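Local coordinates for protein putative O-GlcNAcase nagJ (Clostridium perfringens, PDB 6PV5) that probably hydrolyses terminal N-acetylglucosamine from glycans as a family 84 glycoside hydrolase, the deposited chain being the catalytic portion of a longer protein, at residues 540-545 with 549-554. Residues are numbered along the deposited sequence; the frame is centred on the assembly and turned at random.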
loop_
_atom_site.group_PDB
_atom_site.type_symbol
_atom_site.label_atom_id
_atom_site.label_comp_id
_atom_site.label_asym_id
_atom_site.label_seq_id
_atom_site.Cartn_x
_atom_site.Cartn_y
_atom_site.Cartn_z
ATOM N N LYS A 540 -3.624 -1.496 -26.955
ATOM C CA LYS A 540 -4.895 -1.045 -26.406
ATOM C C LYS A 540 -4.652 -0.185 -25.167
ATOM O O LYS A 540 -5.354 0.805 -24.951
ATOM C CB LYS A 540 -5.813 -2.193 -25.980
ATOM C CG LYS A 540 -6.381 -3.096 -27.066
ATOM C CD LYS A 540 -6.821 -4.409 -26.422
ATOM C CE LYS A 540 -7.082 -5.556 -27.378
ATOM N NZ LYS A 540 -8.389 -5.426 -28.060
ATOM N N LEU A 541 -3.681 -0.592 -24.328
ATOM C CA LEU A 541 -3.350 0.215 -23.164
ATOM C C LEU A 541 -2.704 1.537 -23.586
ATOM O O LEU A 541 -2.995 2.572 -22.994
ATOM C CB LEU A 541 -2.431 -0.577 -22.230
ATOM C CG LEU A 541 -3.137 -1.697 -21.470
ATOM C CD1 LEU A 541 -2.116 -2.644 -20.872
ATOM C CD2 LEU A 541 -4.048 -1.101 -20.395
ATOM N N ARG A 542 -1.840 1.509 -24.614
ATOM C CA ARG A 542 -1.163 2.743 -24.992
ATOM C C ARG A 542 -2.197 3.735 -25.525
ATOM O O ARG A 542 -2.099 4.948 -25.319
ATOM C CB ARG A 542 -0.020 2.487 -25.972
ATOM C CG ARG A 542 0.853 3.716 -26.220
ATOM C CD ARG A 542 1.991 3.338 -27.147
ATOM N NE ARG A 542 2.804 2.245 -26.645
ATOM C CZ ARG A 542 2.805 0.979 -27.073
ATOM N NH1 ARG A 542 1.994 0.589 -28.047
ATOM N NH2 ARG A 542 3.615 0.101 -26.497
ATOM N N SER A 543 -3.246 3.186 -26.130
ATOM C CA SER A 543 -4.293 4.010 -26.695
ATOM C C SER A 543 -5.272 4.547 -25.644
ATOM O O SER A 543 -5.704 5.695 -25.754
ATOM C CB SER A 543 -4.984 3.266 -27.812
ATOM O OG SER A 543 -6.188 3.922 -28.120
ATOM N N ASN A 544 -5.635 3.742 -24.631
ATOM C CA ASN A 544 -6.829 4.025 -23.838
ATOM C C ASN A 544 -6.550 4.208 -22.348
ATOM O O ASN A 544 -7.437 4.626 -21.621
ATOM C CB ASN A 544 -7.870 2.918 -23.978
ATOM C CG ASN A 544 -8.342 2.815 -25.411
ATOM O OD1 ASN A 544 -8.645 3.836 -26.024
ATOM N ND2 ASN A 544 -8.306 1.614 -25.976
ATOM N N LEU A 545 -5.357 3.873 -21.856
ATOM C CA LEU A 545 -5.156 4.024 -20.420
ATOM C C LEU A 545 -5.175 5.509 -20.045
ATOM O O LEU A 545 -4.364 6.291 -20.548
ATOM C CB LEU A 545 -3.834 3.348 -20.051
ATOM C CG LEU A 545 -3.578 3.137 -18.562
ATOM C CD1 LEU A 545 -4.615 2.190 -17.942
ATOM C CD2 LEU A 545 -2.171 2.594 -18.379
ATOM N N ALA A 549 0.854 9.180 -16.602
ATOM C CA ALA A 549 2.107 8.949 -15.885
ATOM C C ALA A 549 2.344 7.446 -15.761
ATOM O O ALA A 549 3.462 6.957 -15.938
ATOM C CB ALA A 549 2.088 9.618 -14.516
ATOM N N LEU A 550 1.264 6.706 -15.481
ATOM C CA LEU A 550 1.364 5.263 -15.356
ATOM C C LEU A 550 1.781 4.653 -16.699
ATOM O O LEU A 550 2.667 3.813 -16.761
ATOM C CB LEU A 550 0.013 4.709 -14.889
ATOM C CG LEU A 550 -0.046 3.179 -14.764
ATOM C CD1 LEU A 550 1.114 2.658 -13.925
ATOM C CD2 LEU A 550 -1.352 2.749 -14.132
ATOM N N LEU A 551 1.136 5.080 -17.782
ATOM C CA LEU A 551 1.454 4.560 -19.105
ATOM C C LEU A 551 2.930 4.792 -19.432
ATOM O O LEU A 551 3.622 3.870 -19.868
ATOM C CB LEU A 551 0.517 5.200 -20.133
ATOM C CG LEU A 551 0.848 4.945 -21.609
ATOM C CD1 LEU A 551 0.912 3.452 -21.926
ATOM C CD2 LEU A 551 -0.170 5.652 -22.510
ATOM N N ASN A 552 3.425 6.008 -19.167
ATOM C CA ASN A 552 4.815 6.338 -19.430
ATOM C C ASN A 552 5.772 5.484 -18.595
ATOM O O ASN A 552 6.830 5.093 -19.079
ATOM C CB ASN A 552 5.064 7.849 -19.285
ATOM C CG ASN A 552 4.616 8.627 -20.512
ATOM O OD1 ASN A 552 4.682 8.128 -21.637
ATOM N ND2 ASN A 552 4.161 9.852 -20.312
ATOM N N GLN A 553 5.422 5.205 -17.328
ATOM C CA GLN A 553 6.317 4.440 -16.467
ATOM C C GLN A 553 6.479 3.015 -17.006
ATOM O O GLN A 553 7.530 2.399 -16.852
ATOM C CB GLN A 553 5.796 4.464 -15.027
ATOM C CG GLN A 553 6.240 5.697 -14.245
ATOM C CD GLN A 553 5.386 5.939 -13.021
ATOM O OE1 GLN A 553 4.549 5.122 -12.634
ATOM N NE2 GLN A 553 5.565 7.096 -12.404
ATOM N N LEU A 554 5.430 2.515 -17.663
ATOM C CA LEU A 554 5.316 1.122 -18.072
ATOM C C LEU A 554 5.642 0.916 -19.555
ATOM O O LEU A 554 5.647 -0.217 -20.040
ATOM C CB LEU A 554 3.858 0.732 -17.812
ATOM C CG LEU A 554 3.466 0.698 -16.332
ATOM C CD1 LEU A 554 2.014 0.291 -16.163
ATOM C CD2 LEU A 554 4.392 -0.235 -15.557
#
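Leu551 and Arg542 meet where helix 521-544 ends and helix 548-579 sets off in the reverse direction, a worked example of how a tight turn between two long helices is closed by a leucine laid against a neighbouring backbone. Both methyls of Leu551 reach the main chain of the first helix: CD2 lies 3.5 Å from Arg542 O, and CD1 lies 3.8 Å from Arg542 CA and 4.1 Å from Leu541 O. The isobutyl group is turned so that CG is anti to the backbone N (chi1 171°), which carries the branched end across to this strip of helix. Arg542 CB adds a looser contact, 4.3 Å from Leu551 CD1.

Leu545, the first residue to leave helical geometry, packs nearer the turn. Its CD2 is 4.1 Å from Leu551 CB and 4.2 Å from Leu550 CG, and the side chains of Leu545 and Leu551 run alongside each other, head to tail. The nearest CA atoms, those of Arg542 and Leu551, are 6.7 Å apart.

Further out, Leu558 extends the apolar seam by touching both Leu541 and Leu551, while Leu545 and Leu550 pack on helix 464-476 through Ala476 and Ile475. Arg542 sends its guanidinium group along the second helix, where NE forms a salt bridge with Asp555. At the turn, Asn547 OD1 accepts a hydrogen bond from Leu550 N, and Leu545 O receives one from Lys548 NZ.

Within the helical region that follows the catalytic barrel, the two segments are therefore joined by leucine packing, with the Arg542–Asp555 pair adding a polar link between the same two helices. Apolar side-chain carbons touch one another and the backbone here, so the turn end of the helix pair probably depends on close, buried packing, with the polar links lying around it.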